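Local coordinates for universal stress protein A-like protein (Arabidopsis thaliana, PDB 2GM3), which binds AMP as a plant member of the universal stress protein A family and assembles into homohexamers, at the interface of chains A and B. Sequence-based numbering; all coordinates share one arbitrary frame. Chains: chain A/B, unknown protein.

The interface of chains A and B. Residues chain A 150-154, 156-157; chain B 151, 160, 162.
At this part of the two-fold interface between two copies of the stress protein, a dimer contact that may be one building unit of the homohexamer, the last turn of helix 146-153 in chain A receives a lysine from strand 158-162 of chain B. The carbonyls at the end of a helix lack the amide partners that inner turns have, and the partial negative charge gathered there would suit a cationic side chain. B:Lys162 is long enough to reach it: its CG lies anti to the carbonyl carbon (chi1 -56°), the next two torsions keep the chain extended, and a bend at chi4 (79°) turns the terminal amine NZ toward the helix end. There NZ lies 2.7 Å from A:Ala154 O, a hydrogen bond to the carbonyl just past the helix, and 3.0 Å from A:Val151 O, a weak hydrogen bond. A:Lys152 O faces the neighbouring CE, so main-chain oxygens of the helix end crowd this tip from chain A; they would probably favour its charged form. An alanine here would probably leave the carbonyls of A:Val151 and A:Ala154 without this nitrogen donor and loosen the hold of the strand on the helix end.

This lysine end is the tight part of the contact. By contrast, the apolar part beside the two-fold axis is loosely packed, although A:Val151 itself loses 60 Å² of surface to chain B. A beta-branched valine is stiff and presents a blunt apolar end, fitting for a residue that meets its own copy: A:Val151 and B:Val151 point tip to tip, with CG1 of the former 4.2 Å from CG2 of the latter. B:Thr160 crosses A:Val151 at about a right angle and turns its hydroxyl oxygen OG1 toward CG1 of that valine, 4.0 Å away, a loose van der Waals approach. A:Pro157, rigid and without an amide hydrogen, merely brushes the strand, its CA 3.4 Å from B:Thr160 O. A:Lys152 runs extended away from chain B, its CG resting 3.7 Å above the plane of the A:His153 ring, toward the rim.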
loop_
_atom_site.group_PDB
_atom_site.type_symbol
_atom_site.label_atom_id
_atom_site.label_comp_id
_atom_site.label_asym_id
_atom_site.label_seq_id
_atom_site.Cartn_x
_atom_site.Cartn_y
_atom_site.Cartn_z
ATOM N N CYS A 150 -2.922 8.686 6.348
ATOM C CA CYS A 150 -2.969 8.475 4.909
ATOM C C CYS A 150 -3.833 7.260 4.483
ATOM O O CYS A 150 -4.696 7.374 3.591
ATOM C CB CYS A 150 -1.549 8.407 4.347
ATOM S SG CYS A 150 -0.677 10.012 4.547
ATOM N N VAL A 151 -3.621 6.137 5.156
ATOM C CA VAL A 151 -4.331 4.902 4.883
ATOM C C VAL A 151 -5.821 5.143 5.034
ATOM O O VAL A 151 -6.628 4.659 4.231
ATOM C CB VAL A 151 -3.882 3.805 5.889
ATOM C CG1 VAL A 151 -4.865 2.629 5.924
ATOM C CG2 VAL A 151 -2.454 3.370 5.571
ATOM N N LYS A 152 -6.169 5.915 6.059
ATOM C CA LYS A 152 -7.545 6.180 6.378
ATOM C C LYS A 152 -8.139 7.194 5.375
ATOM O O LYS A 152 -9.294 7.072 4.960
ATOM C CB LYS A 152 -7.607 6.648 7.834
ATOM C CG LYS A 152 -8.925 7.138 8.343
ATOM C CD LYS A 152 -8.857 7.387 9.866
ATOM C CE LYS A 152 -10.084 8.208 10.343
ATOM N NZ LYS A 152 -10.251 8.301 11.825
ATOM N N HIS A 153 -7.359 8.182 4.961
ATOM C CA HIS A 153 -7.955 9.302 4.252
ATOM C C HIS A 153 -7.574 9.483 2.787
ATOM O O HIS A 153 -8.355 10.012 2.013
ATOM C CB HIS A 153 -7.725 10.602 5.022
ATOM C CG HIS A 153 -8.544 10.713 6.273
ATOM N ND1 HIS A 153 -9.925 10.805 6.262
ATOM C CD2 HIS A 153 -8.175 10.774 7.574
ATOM C CE1 HIS A 153 -10.367 10.902 7.502
ATOM N NE2 HIS A 153 -9.325 10.879 8.317
ATOM N N ALA A 154 -6.385 9.050 2.393
ATOM C CA ALA A 154 -5.959 9.285 1.016
ATOM C C ALA A 154 -6.941 8.694 0.002
ATOM O O ALA A 154 -7.531 7.644 0.230
ATOM C CB ALA A 154 -4.558 8.812 0.784
ATOM N N CYS A 156 -6.540 7.376 -2.821
ATOM C CA CYS A 156 -5.932 6.421 -3.706
ATOM C C CYS A 156 -5.476 5.251 -2.829
ATOM O O CYS A 156 -5.441 5.383 -1.611
ATOM C CB CYS A 156 -4.726 7.056 -4.398
ATOM S SG CYS A 156 -3.439 7.377 -3.255
ATOM N N PRO A 157 -5.128 4.110 -3.441
ATOM C CA PRO A 157 -4.466 3.013 -2.715
ATOM C C PRO A 157 -3.238 3.471 -1.945
ATOM O O PRO A 157 -2.467 4.307 -2.427
ATOM C CB PRO A 157 -4.025 2.074 -3.834
ATOM C CG PRO A 157 -5.127 2.266 -4.891
ATOM C CD PRO A 157 -5.404 3.758 -4.848
ATOM N N VAL B 151 -3.082 -3.714 8.418
ATOM C CA VAL B 151 -2.116 -2.630 8.380
ATOM C C VAL B 151 -1.351 -2.566 9.700
ATOM O O VAL B 151 -0.136 -2.372 9.747
ATOM C CB VAL B 151 -2.841 -1.265 8.128
ATOM C CG1 VAL B 151 -1.961 -0.061 8.482
ATOM C CG2 VAL B 151 -3.376 -1.181 6.702
ATOM N N THR B 160 -3.626 -0.987 1.046
ATOM C CA THR B 160 -5.031 -0.846 1.356
ATOM C C THR B 160 -5.695 -0.091 0.237
ATOM O O THR B 160 -5.257 0.992 -0.125
ATOM C CB THR B 160 -5.241 -0.061 2.630
ATOM O OG1 THR B 160 -4.342 -0.560 3.616
ATOM C CG2 THR B 160 -6.668 -0.234 3.110
ATOM N N LYS B 162 -9.300 1.367 -1.186
ATOM C CA LYS B 162 -10.681 1.740 -0.945
ATOM C C LYS B 162 -11.454 1.757 -2.258
ATOM O O LYS B 162 -10.868 1.806 -3.341
ATOM C CB LYS B 162 -10.741 3.093 -0.246
ATOM C CG LYS B 162 -9.951 3.146 1.046
ATOM C CD LYS B 162 -10.347 4.353 1.838
ATOM C CE LYS B 162 -9.209 4.851 2.684
ATOM N NZ LYS B 162 -8.218 5.645 1.880
#